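Local coordinates for protein helix-turn-helix transcriptional regulator (Pseudomonas aeruginosa, PDB 5XHX) that probably regulates transcription by binding DNA, this chain being the N-terminal ligand-binding domain of a LuxR-family protein without its helix-turn-helix domain, at residues 23-29 against 172-177; 38-42 against 155-159; 55-59 against 176-180; 81-86 against 110-115; 127-131 against 141-145. All coordinates share one frame; numbering follows the deposited sequence.

Contact 1 (23-29 against 172-177); sequences LDRPFFW and KRIHFE
The Arg173 guanidinium carries Phe28 CB over one face, at 3.4 Å from NH1, while Leu23 O, Arg25 O and Glu177 OE2 gather round its edges. The Phe28 ring lies within 20° of the guanidinium plane, running alongside the arginine chain in the opposite direction. In this alpha/beta/alpha LuxR-type domain, the arginine ties the end of helix 153-173 to the type I turn, Arg25 to Phe28, that leads into helix 28-36. NH1 donates to Leu23 O (2.8 Å) and to Arg25 O (2.7 Å), both reached from above the carbonyl plane. On the opposite face of its plane Arg25 O also accepts from Phe28 N. Asp24 CB lies over one face of the Phe176 ring in a CH-pi contact, and His175 CB over the other; His175 of the second subunit adds an edge-to-face ring contact. CG of Arg173 is anti to its backbone N (chi1 167°), which sends the chain along the Phe28 ring toward the two carbonyls. Glu177 OE2 receives Arg173 NE, in a salt bridge of 2.8 Å from above the carboxylate plane, and the Trp29 indole. The Trp29 NE1 bond to Glu177 OE2, also 2.8 Å, lies near the ring plane.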
# COMPACT_ATOMS: atom_id res chain seq x y z
N LEU A 23 3.41 6.23 2.56
CA LEU A 23 3.37 6.27 1.11
C LEU A 23 3.27 7.70 0.57
O LEU A 23 3.74 7.97 -0.54
CB LEU A 23 2.21 5.41 0.59
CG LEU A 23 2.05 5.17 -0.92
CD1 LEU A 23 3.32 4.59 -1.56
CD2 LEU A 23 0.86 4.23 -1.18
N ASP A 24 2.70 8.62 1.34
CA ASP A 24 2.57 10.01 0.91
C ASP A 24 3.45 10.94 1.72
O ASP A 24 3.18 12.14 1.79
CB ASP A 24 1.11 10.46 0.99
CG ASP A 24 0.57 10.51 2.42
OD1 ASP A 24 1.28 10.08 3.36
OD2 ASP A 24 -0.58 10.96 2.60
N ARG A 25 4.49 10.42 2.35
CA ARG A 25 5.34 11.19 3.23
C ARG A 25 6.75 11.26 2.65
O ARG A 25 7.15 10.40 1.85
CB ARG A 25 5.37 10.56 4.63
CG ARG A 25 3.97 10.40 5.26
CD ARG A 25 3.27 11.77 5.46
NE ARG A 25 4.07 12.69 6.27
CZ ARG A 25 4.18 12.62 7.60
NH1 ARG A 25 3.54 11.67 8.26
NH2 ARG A 25 4.93 13.49 8.26
N PRO A 26 7.53 12.28 3.02
CA PRO A 26 8.88 12.44 2.44
C PRO A 26 9.80 11.27 2.71
O PRO A 26 10.67 10.98 1.88
CB PRO A 26 9.40 13.72 3.11
CG PRO A 26 8.19 14.46 3.54
CD PRO A 26 7.16 13.42 3.89
N PHE A 27 9.65 10.60 3.84
CA PHE A 27 10.54 9.54 4.27
C PHE A 27 10.11 8.16 3.78
O PHE A 27 10.57 7.15 4.33
CB PHE A 27 10.63 9.52 5.80
CG PHE A 27 9.30 9.70 6.49
CD1 PHE A 27 8.54 8.60 6.85
CD2 PHE A 27 8.80 10.97 6.75
CE1 PHE A 27 7.31 8.76 7.48
CE2 PHE A 27 7.57 11.14 7.37
CZ PHE A 27 6.83 10.03 7.74
N PHE A 28 9.25 8.08 2.76
CA PHE A 28 8.76 6.78 2.30
C PHE A 28 9.91 5.86 1.88
O PHE A 28 9.95 4.70 2.28
CB PHE A 28 7.79 6.95 1.14
CG PHE A 28 7.53 5.66 0.39
CD1 PHE A 28 6.65 4.70 0.91
CD2 PHE A 28 8.17 5.40 -0.82
CE1 PHE A 28 6.43 3.51 0.24
CE2 PHE A 28 7.95 4.20 -1.50
CZ PHE A 28 7.07 3.26 -0.97
N TRP A 29 10.83 6.35 1.04
CA TRP A 29 11.89 5.47 0.54
C TRP A 29 12.79 4.99 1.66
O TRP A 29 13.25 3.84 1.64
CB TRP A 29 12.71 6.19 -0.55
CG TRP A 29 11.91 6.45 -1.76
CD1 TRP A 29 11.43 7.64 -2.18
CD2 TRP A 29 11.43 5.47 -2.71
NE1 TRP A 29 10.72 7.49 -3.34
CE2 TRP A 29 10.71 6.17 -3.69
CE3 TRP A 29 11.59 4.09 -2.84
CZ2 TRP A 29 10.10 5.53 -4.77
CZ3 TRP A 29 11.00 3.45 -3.93
CH2 TRP A 29 10.26 4.17 -4.87
N LYS A 172 2.84 2.87 -6.98
CA LYS A 172 1.85 3.76 -6.37
C LYS A 172 2.51 4.99 -5.76
O LYS A 172 1.92 6.07 -5.76
CB LYS A 172 1.04 2.99 -5.31
CG LYS A 172 0.10 1.96 -5.92
CD LYS A 172 -0.85 2.63 -6.91
CE LYS A 172 -1.79 1.63 -7.56
NZ LYS A 172 -1.21 0.99 -8.78
N ARG A 173 3.75 4.86 -5.29
CA ARG A 173 4.43 6.03 -4.72
C ARG A 173 4.57 7.17 -5.72
O ARG A 173 4.63 8.33 -5.31
CB ARG A 173 5.78 5.60 -4.14
CG ARG A 173 6.74 6.74 -3.79
CD ARG A 173 6.22 7.69 -2.71
NE ARG A 173 7.20 8.73 -2.41
CZ ARG A 173 7.17 9.53 -1.34
NH1 ARG A 173 6.18 9.43 -0.46
NH2 ARG A 173 8.13 10.43 -1.15
N ILE A 174 4.57 6.88 -7.03
CA ILE A 174 4.74 7.93 -8.04
C ILE A 174 3.68 9.03 -7.91
O ILE A 174 3.95 10.21 -8.16
CB ILE A 174 4.71 7.33 -9.46
CG1 ILE A 174 5.98 6.55 -9.72
CG2 ILE A 174 4.53 8.42 -10.52
CD1 ILE A 174 7.21 7.29 -9.30
N HIS A 175 2.47 8.66 -7.52
CA HIS A 175 1.41 9.61 -7.32
C HIS A 175 1.70 10.64 -6.28
O HIS A 175 1.14 11.70 -6.31
CB HIS A 175 0.13 8.91 -6.97
CG HIS A 175 -0.35 8.03 -8.07
ND1 HIS A 175 -0.94 8.53 -9.20
CD2 HIS A 175 -0.27 6.70 -8.23
CE1 HIS A 175 -1.22 7.54 -10.01
NE2 HIS A 175 -0.81 6.42 -9.46
N PHE A 176 2.58 10.33 -5.36
CA PHE A 176 2.91 11.27 -4.33
C PHE A 176 4.28 11.88 -4.53
O PHE A 176 4.78 12.50 -3.65
CB PHE A 176 2.81 10.61 -2.98
CG PHE A 176 1.50 9.94 -2.74
CD1 PHE A 176 0.40 10.66 -2.38
CD2 PHE A 176 1.37 8.60 -2.90
CE1 PHE A 176 -0.78 10.07 -2.19
CE2 PHE A 176 0.18 8.00 -2.70
CZ PHE A 176 -0.90 8.74 -2.35
N GLU A 177 4.86 11.70 -5.70
CA GLU A 177 6.10 12.38 -6.02
C GLU A 177 5.83 13.60 -6.88
O GLU A 177 5.20 13.56 -7.91
CB GLU A 177 7.14 11.47 -6.68
CG GLU A 177 7.48 10.26 -5.90
CD GLU A 177 8.71 10.41 -5.08
OE1 GLU A 177 9.29 11.47 -5.09
OE2 GLU A 177 9.08 9.47 -4.42

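Contact 2 (38-42 against 155-159); sequences QFAPV and QIALF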
# COMPACT_ATOMS: atom_id res chain seq x y z
N GLN A 38 15.44 -5.45 6.94
CA GLN A 38 15.23 -6.45 7.98
C GLN A 38 15.56 -7.85 7.49
O GLN A 38 15.83 -8.74 8.31
CB GLN A 38 13.79 -6.39 8.49
CG GLN A 38 13.45 -5.08 9.18
CD GLN A 38 11.97 -4.93 9.47
OE1 GLN A 38 11.23 -5.91 9.54
NE2 GLN A 38 11.52 -3.68 9.63
N PHE A 39 15.58 -8.07 6.17
CA PHE A 39 15.87 -9.37 5.59
C PHE A 39 17.28 -9.47 5.01
O PHE A 39 17.68 -10.57 4.61
CB PHE A 39 14.87 -9.70 4.47
CG PHE A 39 13.42 -9.47 4.84
CD1 PHE A 39 12.64 -10.51 5.33
CD2 PHE A 39 12.84 -8.22 4.67
CE1 PHE A 39 11.30 -10.31 5.67
CE2 PHE A 39 11.50 -8.00 5.01
CZ PHE A 39 10.73 -9.05 5.50
N ALA A 40 18.03 -8.38 4.94
CA ALA A 40 19.26 -8.37 4.17
C ALA A 40 20.14 -7.24 4.67
O ALA A 40 19.65 -6.28 5.28
CB ALA A 40 18.97 -8.21 2.67
N PRO A 41 21.53 -7.30 4.39
CA PRO A 41 22.44 -6.22 4.82
C PRO A 41 22.42 -5.01 3.90
O PRO A 41 23.37 -4.71 3.17
CB PRO A 41 23.80 -6.92 4.82
CG PRO A 41 23.68 -7.90 3.71
CD PRO A 41 22.27 -8.43 3.80
N VAL A 42 21.31 -4.27 3.94
CA VAL A 42 21.19 -3.01 3.21
C VAL A 42 21.95 -1.93 3.98
O VAL A 42 21.54 -1.52 5.06
CB VAL A 42 19.72 -2.62 3.01
CG1 VAL A 42 19.62 -1.25 2.34
CG2 VAL A 42 18.97 -3.72 2.23
N GLN A 155 19.37 -14.01 0.18
CA GLN A 155 18.86 -12.64 0.11
C GLN A 155 18.17 -12.37 -1.22
O GLN A 155 17.09 -11.76 -1.26
CB GLN A 155 20.00 -11.64 0.35
CG GLN A 155 20.51 -11.58 1.79
CD GLN A 155 21.34 -12.79 2.17
OE1 GLN A 155 22.17 -13.27 1.39
NE2 GLN A 155 21.10 -13.31 3.37
N ILE A 156 18.78 -12.79 -2.34
CA ILE A 156 18.14 -12.61 -3.64
C ILE A 156 16.79 -13.32 -3.67
O ILE A 156 15.78 -12.77 -4.13
CB ILE A 156 19.04 -13.11 -4.78
CG1 ILE A 156 20.40 -12.39 -4.78
CG2 ILE A 156 18.33 -12.93 -6.12
CD1 ILE A 156 20.30 -10.90 -4.88
N ALA A 157 16.75 -14.55 -3.16
CA ALA A 157 15.50 -15.29 -3.06
C ALA A 157 14.45 -14.49 -2.29
O ALA A 157 13.30 -14.37 -2.73
CB ALA A 157 15.76 -16.65 -2.38
N LEU A 158 14.83 -13.93 -1.14
CA LEU A 158 13.90 -13.09 -0.38
C LEU A 158 13.41 -11.89 -1.19
O LEU A 158 12.21 -11.58 -1.21
CB LEU A 158 14.59 -12.60 0.90
CG LEU A 158 14.19 -13.32 2.19
CD1 LEU A 158 12.78 -12.88 2.58
CD2 LEU A 158 14.26 -14.82 1.99
N PHE A 159 14.35 -11.17 -1.82
CA PHE A 159 13.96 -10.02 -2.64
C PHE A 159 12.93 -10.41 -3.70
O PHE A 159 12.00 -9.65 -3.98
CB PHE A 159 15.20 -9.42 -3.30
CG PHE A 159 16.11 -8.68 -2.35
CD1 PHE A 159 15.58 -7.84 -1.38
CD2 PHE A 159 17.49 -8.81 -2.45
CE1 PHE A 159 16.43 -7.14 -0.50
CE2 PHE A 159 18.34 -8.12 -1.59
CZ PHE A 159 17.81 -7.28 -0.62
O HOH W 1 18.60 -12.86 4.90
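Phe39 and Leu158 cross at about a right angle, with the branch CD1 of the leucine set against the CD1 corner of the phenyl ring at 3.6 Å. One residue further on, the methyl of Ala40 points at the helix and enters between two side chains that stand one helical turn apart. On one flank Ala40 CB meets Gln155 CG at 3.8 Å, and on the other it touches the far end of the Phe159 ring, CZ, at 3.6 Å. Pro41 and Gln155 again lie crosswise, the proline CD approaching Gln155 CG at 4.1 Å. Here the loop that joins helix 28-36 to strand 44-50, the first strand of the antiparallel sheet, is pinned to the start of the long helix 153-173 of the alpha/beta/alpha domain. Phe159 reaches on from this helix to Leu99 and Val129 of the sheet, whereas Phe39 stays nearer the surface. Gln155 bends at chi2 (73°), and its NE2 meets a water. This water accepts from Gln155 NE2 at 3.0 Å and donates to Phe39 O in a short bond of 2.5 Å, the sole polar link across the two segments. The other end of the same amide, OE1, accepts from Gly152 N just ahead of the helix. Pro41 is the centre of an inverse gamma turn, closed by a weak bond of 2.9 Å from Val42 N to Ala40 O.

Contact 3 (55-59 against 176-180); sequences PLILS and FEDAV
Leu58 opens its two methyl branches over the carboxylate of Glu177, one to each oxygen: CD2 lies 3.5 Å from Glu177 OE1, and CD1 lies 3.7 Å from Glu177 OE2. The two side chains meet at a slant, and the leucine fork acts as a shallow cradle for the flat acid group. Next to it, the CG2 methyl of Val180 is a bump facing the groove between two leucines of the same strand. It sits 4.1 Å from Leu58 CD2 and 4.3 Å from Leu56 CD2. Leu56, with CG anti to its backbone N (chi1 178°), stretches outward until CD2 comes within 4.1 Å of Ala179 CB; the small alanine methyl thus closes the outer end of the row. Both leucines project to one side of strand 56-60, an outermost strand of the antiparallel sheet within this chain, and meet the loop that follows helix 153-173. Just here the strand departs from regular pairing: Leu58 and Ser59 both face Ala47 of strand 44-50, a classic beta bulge. Val180 also leans on Ile49 of that neighbouring strand. No hydrogen bond joins the two segments; methyls packed on methyls and on the carboxylate make up the interface, and Arg173 and Trp29 anchor Glu177. The leucine methyls shield the Glu177 carboxylate on this flank, and such low-polarity surroundings would probably strengthen its ion pair with Arg173.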
# COMPACT_ATOMS: atom_id res chain seq x y z
N PRO A 55 19.32 11.31 -14.83
CA PRO A 55 18.54 10.65 -13.77
C PRO A 55 17.96 11.66 -12.81
O PRO A 55 18.61 12.64 -12.43
CB PRO A 55 19.58 9.77 -13.05
CG PRO A 55 20.74 9.66 -13.99
CD PRO A 55 20.74 10.93 -14.81
N LEU A 56 16.73 11.39 -12.38
CA LEU A 56 16.07 12.18 -11.34
C LEU A 56 16.17 11.41 -10.03
O LEU A 56 15.57 10.34 -9.87
CB LEU A 56 14.62 12.45 -11.73
CG LEU A 56 13.76 13.22 -10.73
CD1 LEU A 56 14.40 14.56 -10.36
CD2 LEU A 56 12.36 13.43 -11.31
N ILE A 57 16.93 11.96 -9.08
CA ILE A 57 17.11 11.34 -7.78
C ILE A 57 15.94 11.77 -6.90
O ILE A 57 15.79 12.95 -6.58
CB ILE A 57 18.45 11.75 -7.14
CG1 ILE A 57 19.60 11.49 -8.11
CG2 ILE A 57 18.64 11.04 -5.80
CD1 ILE A 57 19.96 10.04 -8.26
N LEU A 58 15.13 10.79 -6.48
CA LEU A 58 13.99 11.08 -5.62
C LEU A 58 14.38 11.13 -4.16
O LEU A 58 13.93 12.02 -3.42
CB LEU A 58 12.89 10.03 -5.84
CG LEU A 58 12.30 9.90 -7.25
CD1 LEU A 58 11.27 8.74 -7.30
CD2 LEU A 58 11.66 11.21 -7.72
N SER A 59 15.23 10.21 -3.71
CA SER A 59 15.62 10.17 -2.31
C SER A 59 16.81 9.25 -2.21
O SER A 59 16.97 8.33 -3.03
CB SER A 59 14.45 9.68 -1.43
OG SER A 59 14.78 9.68 -0.05
N PHE A 176 2.58 10.33 -5.36
CA PHE A 176 2.91 11.27 -4.33
C PHE A 176 4.28 11.88 -4.53
O PHE A 176 4.78 12.50 -3.65
CB PHE A 176 2.81 10.61 -2.98
CG PHE A 176 1.50 9.94 -2.74
CD1 PHE A 176 0.40 10.66 -2.38
CD2 PHE A 176 1.37 8.60 -2.90
CE1 PHE A 176 -0.78 10.07 -2.19
CE2 PHE A 176 0.18 8.00 -2.70
CZ PHE A 176 -0.90 8.74 -2.35
N GLU A 177 4.86 11.70 -5.70
CA GLU A 177 6.10 12.38 -6.02
C GLU A 177 5.83 13.60 -6.88
O GLU A 177 5.20 13.56 -7.91
CB GLU A 177 7.14 11.47 -6.68
CG GLU A 177 7.48 10.26 -5.90
CD GLU A 177 8.71 10.41 -5.08
OE1 GLU A 177 9.29 11.47 -5.09
OE2 GLU A 177 9.08 9.47 -4.42
N ASP A 178 6.32 14.70 -6.40
CA ASP A 178 5.96 16.00 -6.86
C ASP A 178 6.86 16.40 -7.98
O ASP A 178 6.47 17.10 -8.89
CB ASP A 178 6.23 16.90 -5.70
CG ASP A 178 7.27 16.31 -4.80
OD1 ASP A 178 7.05 15.19 -4.28
OD2 ASP A 178 8.33 16.94 -4.64
N ALA A 179 8.09 15.93 -7.92
CA ALA A 179 9.05 16.17 -8.98
C ALA A 179 8.62 15.45 -10.23
O ALA A 179 9.11 15.72 -11.31
CB ALA A 179 10.42 15.71 -8.55
N VAL A 180 7.68 14.52 -10.08
CA VAL A 180 7.21 13.74 -11.22
C VAL A 180 5.82 14.23 -11.63
O VAL A 180 5.67 14.90 -12.65
CB VAL A 180 7.18 12.25 -10.88
CG1 VAL A 180 6.77 11.43 -12.10
CG2 VAL A 180 8.54 11.80 -10.34

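Contact 4 (81-86 against 110-115); sequences LYLQDP and FETTEY
Tyr115 can be traced outward from CB, which lies 3.5 Å from Gln84 OE1 and also packs on Gln84 CB. Its CG is anti to the backbone N (chi1 171°), laying the ring along the turn of residues 81-86. At the first ring positions CD1 comes to 3.7 Å from Leu81 O, and CD2 lies near the carbonyl oxygen of Gln84. Further out the ring face is met by Asp85: its CA stands 4.0 Å from the Tyr115 ring centroid in a CH-pi contact, and CE2 is also approached by Pro86 CD. The carboxylate of Asp85 then runs nearly parallel to the ring, its plane turned by 18°, with CG 3.7 Å from Tyr115 CZ. At the tip, Tyr115 OH donates to a water at 2.5 Å, and that water in turn donates to Asp85 OD1.

The base of the tyrosine is fixed too. Gln84 extends its amide so that OE1 accepts from Tyr115 N at 3.0 Å, an almost straight bond (161°) in the first turn of helix 114-123. A second water links Gln84 NE2 to OE1 of Glu114, whose other oxygen, OE2, forms a salt bridge with Arg76 of helix 72-81. Alongside, Pro86 CD touches the Phe110 ring at CE1, 3.5 Å away.

Two N-caps meet here. Asp85 caps helix 86-92 through Phe87 N and also binds Tyr77 of helix 72-81, while Thr113 caps helix 114-123 through Tyr116 N. The contact thus brings the connection between helices 72-81 and 86-92 against the start of helix 114-123, with Pro86 reaching helix 102-105.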
# COMPACT_ATOMS: atom_id res chain seq x y z
N LEU A 81 28.24 10.47 -15.12
CA LEU A 81 28.76 9.20 -14.64
C LEU A 81 27.70 8.10 -14.61
O LEU A 81 28.03 6.92 -14.73
CB LEU A 81 29.37 9.36 -13.25
CG LEU A 81 30.75 10.00 -13.17
CD1 LEU A 81 31.16 10.13 -11.70
CD2 LEU A 81 31.77 9.17 -13.95
N TYR A 82 26.42 8.46 -14.49
CA TYR A 82 25.36 7.45 -14.53
C TYR A 82 25.37 6.65 -15.81
O TYR A 82 24.82 5.53 -15.85
CB TYR A 82 23.98 8.09 -14.38
CG TYR A 82 23.46 8.69 -15.67
CD1 TYR A 82 23.78 10.00 -16.02
CD2 TYR A 82 22.65 7.95 -16.54
CE1 TYR A 82 23.30 10.56 -17.21
CE2 TYR A 82 22.19 8.51 -17.74
CZ TYR A 82 22.50 9.81 -18.06
OH TYR A 82 22.02 10.39 -19.23
N LEU A 83 25.93 7.21 -16.89
CA LEU A 83 26.02 6.47 -18.15
C LEU A 83 26.87 5.21 -18.02
O LEU A 83 26.70 4.27 -18.80
CB LEU A 83 26.59 7.37 -19.26
CG LEU A 83 25.64 8.51 -19.66
CD1 LEU A 83 26.33 9.56 -20.59
CD2 LEU A 83 24.40 7.90 -20.32
N GLN A 84 27.80 5.19 -17.07
CA GLN A 84 28.63 4.01 -16.80
C GLN A 84 28.05 3.14 -15.69
O GLN A 84 28.67 2.13 -15.31
CB GLN A 84 30.06 4.45 -16.40
CG GLN A 84 30.76 5.38 -17.45
CD GLN A 84 31.85 6.26 -16.82
OE1 GLN A 84 32.48 5.89 -15.82
NE2 GLN A 84 32.10 7.42 -17.43
N ASP A 85 26.90 3.50 -15.15
CA ASP A 85 26.29 2.71 -14.09
C ASP A 85 25.63 1.50 -14.74
O ASP A 85 24.68 1.66 -15.51
CB ASP A 85 25.28 3.55 -13.32
CG ASP A 85 24.62 2.78 -12.15
OD1 ASP A 85 24.76 1.54 -12.07
OD2 ASP A 85 23.92 3.43 -11.36
N PRO A 86 26.11 0.29 -14.46
CA PRO A 86 25.47 -0.91 -15.04
C PRO A 86 23.97 -0.97 -14.79
O PRO A 86 23.22 -1.53 -15.61
CB PRO A 86 26.22 -2.08 -14.39
CG PRO A 86 26.96 -1.51 -13.22
CD PRO A 86 27.21 -0.05 -13.54
N PHE A 110 33.92 -3.08 -16.19
CA PHE A 110 33.22 -2.30 -15.17
C PHE A 110 34.20 -1.71 -14.17
O PHE A 110 34.15 -0.51 -13.86
CB PHE A 110 32.17 -3.17 -14.46
CG PHE A 110 31.57 -2.53 -13.23
CD1 PHE A 110 30.91 -1.31 -13.31
CD2 PHE A 110 31.66 -3.14 -11.99
CE1 PHE A 110 30.35 -0.71 -12.18
CE2 PHE A 110 31.10 -2.57 -10.86
CZ PHE A 110 30.45 -1.34 -10.95
N GLU A 111 35.13 -2.53 -13.68
CA GLU A 111 36.05 -2.10 -12.63
C GLU A 111 37.06 -1.07 -13.12
O GLU A 111 37.78 -0.49 -12.30
CB GLU A 111 36.77 -3.31 -12.06
CG GLU A 111 35.82 -4.44 -11.68
CD GLU A 111 35.99 -4.89 -10.24
OE1 GLU A 111 36.90 -4.38 -9.55
OE2 GLU A 111 35.21 -5.76 -9.80
N THR A 112 37.13 -0.80 -14.42
CA THR A 112 38.05 0.20 -14.94
C THR A 112 37.38 1.55 -15.20
O THR A 112 38.05 2.48 -15.63
CB THR A 112 38.71 -0.31 -16.23
OG1 THR A 112 37.78 -0.19 -17.32
CG2 THR A 112 39.12 -1.77 -16.06
N THR A 113 36.08 1.67 -14.95
CA THR A 113 35.38 2.92 -15.22
C THR A 113 35.63 3.92 -14.10
O THR A 113 35.90 3.56 -12.95
CB THR A 113 33.87 2.69 -15.37
OG1 THR A 113 33.32 2.25 -14.12
CG2 THR A 113 33.58 1.65 -16.45
N GLU A 114 35.54 5.21 -14.45
CA GLU A 114 35.59 6.23 -13.41
C GLU A 114 34.45 6.05 -12.41
O GLU A 114 34.64 6.22 -11.20
CB GLU A 114 35.54 7.62 -14.03
CG GLU A 114 35.69 8.75 -13.02
CD GLU A 114 35.77 10.11 -13.69
OE1 GLU A 114 35.58 10.16 -14.92
OE2 GLU A 114 36.03 11.12 -12.99
N TYR A 115 33.26 5.70 -12.91
CA TYR A 115 32.11 5.47 -12.03
C TYR A 115 32.46 4.49 -10.91
O TYR A 115 32.16 4.73 -9.73
CB TYR A 115 30.91 4.97 -12.87
CG TYR A 115 29.76 4.51 -12.01
CD1 TYR A 115 28.91 5.44 -11.43
CD2 TYR A 115 29.57 3.16 -11.73
CE1 TYR A 115 27.89 5.05 -10.61
CE2 TYR A 115 28.51 2.74 -10.90
CZ TYR A 115 27.68 3.72 -10.35
OH TYR A 115 26.64 3.41 -9.52
O HOH W 2 34.56 9.19 -17.07
O HOH W 3 26.12 1.00 -9.84

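Contact 5 (127-131 against 141-145); sequences DEVQY and LCLSL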
# COMPACT_ATOMS: atom_id res chain seq x y z
N ASP A 127 28.31 -4.47 -2.97
CA ASP A 127 27.31 -5.17 -3.77
C ASP A 127 26.06 -4.30 -3.90
O ASP A 127 25.84 -3.37 -3.12
CB ASP A 127 26.94 -6.54 -3.17
CG ASP A 127 26.38 -7.52 -4.20
OD1 ASP A 127 26.30 -7.18 -5.42
OD2 ASP A 127 26.02 -8.63 -3.80
N GLU A 128 25.24 -4.62 -4.90
CA GLU A 128 24.06 -3.82 -5.16
C GLU A 128 22.97 -4.70 -5.75
O GLU A 128 23.26 -5.60 -6.55
CB GLU A 128 24.36 -2.67 -6.13
CG GLU A 128 23.32 -1.56 -6.12
CD GLU A 128 23.65 -0.42 -7.09
OE1 GLU A 128 22.73 0.39 -7.41
OE2 GLU A 128 24.81 -0.35 -7.55
N VAL A 129 21.72 -4.42 -5.37
CA VAL A 129 20.57 -4.92 -6.13
C VAL A 129 19.68 -3.72 -6.41
O VAL A 129 19.76 -2.70 -5.75
CB VAL A 129 19.76 -6.01 -5.40
CG1 VAL A 129 20.62 -7.20 -5.08
CG2 VAL A 129 19.10 -5.42 -4.13
N GLN A 130 18.81 -3.89 -7.39
CA GLN A 130 17.89 -2.83 -7.76
C GLN A 130 16.56 -3.44 -8.19
O GLN A 130 16.54 -4.37 -9.00
CB GLN A 130 18.50 -2.00 -8.89
CG GLN A 130 17.82 -0.70 -9.20
CD GLN A 130 18.60 0.08 -10.24
OE1 GLN A 130 19.42 0.94 -9.91
NE2 GLN A 130 18.39 -0.26 -11.49
N TYR A 131 15.46 -2.90 -7.67
CA TYR A 131 14.15 -3.12 -8.27
C TYR A 131 13.91 -2.08 -9.36
O TYR A 131 14.02 -0.88 -9.10
CB TYR A 131 13.04 -3.00 -7.22
CG TYR A 131 12.97 -4.12 -6.19
CD1 TYR A 131 12.25 -5.29 -6.44
CD2 TYR A 131 13.61 -3.98 -4.96
CE1 TYR A 131 12.17 -6.30 -5.47
CE2 TYR A 131 13.53 -4.97 -4.00
CZ TYR A 131 12.81 -6.12 -4.25
OH TYR A 131 12.75 -7.08 -3.28
N LEU A 141 11.50 3.61 -12.88
CA LEU A 141 11.67 3.88 -11.46
C LEU A 141 12.50 2.78 -10.82
O LEU A 141 12.20 1.59 -10.97
CB LEU A 141 10.31 4.01 -10.77
CG LEU A 141 10.28 4.08 -9.24
CD1 LEU A 141 10.98 5.35 -8.74
CD2 LEU A 141 8.84 4.07 -8.74
N CYS A 142 13.55 3.16 -10.08
CA CYS A 142 14.48 2.17 -9.56
C CYS A 142 14.72 2.40 -8.08
O CYS A 142 14.88 3.55 -7.63
CB CYS A 142 15.82 2.22 -10.30
SG CYS A 142 15.67 1.89 -12.05
N LEU A 143 14.75 1.31 -7.33
CA LEU A 143 15.14 1.34 -5.94
C LEU A 143 16.43 0.54 -5.85
O LEU A 143 16.42 -0.68 -6.03
CB LEU A 143 14.06 0.75 -5.02
CG LEU A 143 14.57 0.54 -3.59
CD1 LEU A 143 14.97 1.89 -2.93
CD2 LEU A 143 13.52 -0.19 -2.76
N SER A 144 17.53 1.23 -5.60
CA SER A 144 18.83 0.60 -5.45
C SER A 144 19.07 0.32 -3.98
O SER A 144 18.83 1.19 -3.14
CB SER A 144 19.94 1.51 -6.01
OG SER A 144 21.15 1.26 -5.31
N LEU A 145 19.53 -0.89 -3.67
CA LEU A 145 19.91 -1.26 -2.32
C LEU A 145 21.36 -1.71 -2.37
O LEU A 145 21.68 -2.67 -3.08
CB LEU A 145 19.02 -2.39 -1.77
CG LEU A 145 17.50 -2.21 -1.85
CD1 LEU A 145 16.81 -3.52 -1.44
CD2 LEU A 145 17.03 -1.06 -0.99
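Strands 127-131 and 141-145 run antiparallel, their axes 4.5 Å apart at an angle of 154°, and Val129 with Leu145 and Tyr131 with Leu143 form hydrogen-bonded pairs around the non-hydrogen-bonded pair of Gln130 and Ser144. The straightest bond, Leu145 N to Val129 O, measures 2.8 Å at 177°. On the face of Val129 and Leu145, Val129 CG2 packs on Leu145 CB at 3.8 Å. Beyond them, Leu145 CD1 lies 4.4 Å from Tyr131 CE2, at the edge of the ring. The Tyr131 hydroxyl is hydrogen-bonded to Phe159 O of helix 153-173, and Leu143 touches Trp29 and Leu32 of helix 28-36. The face of Gln130 and Ser144 is more polar. Gln130, extended beyond CG, lays its amide beside the cysteine, NE2 being 3.5 Å from Cys142 SG, and also donates to Asn132. Ser144 OG donates to Glu128 OE1 at 2.8 Å from above the carboxylate plane, satisfying one buried acid oxygen. These strands form the hairpin of the middle strand, 140-147, and its neighbour 127-134 in the five-stranded antiparallel sheet, which has helices on both sides as in the autoinducer-binding domains of LuxR-type regulators.

In the fold
Contact 5 lies at the heart of the chain, its centre about 3 Å from the chain centre, and joins two strands chiefly by backbone hydrogen bonds. Contacts 1 and 2 dock either end of helix 153-173, about 22 Å apart between centres: contact 1 is buried and built on a charged group and carbonyls, contact 2 is a surface patch of apolar side chains and one water. Contact 3, also at the surface, shares Phe176 and Glu177 with contact 1 and carries the last modelled residues to an outermost strand. Contact 4 is buried among helices across the sheet and relies on an amide, a tyrosine ring and waters; Pro55 of contact 3 touches its Tyr82.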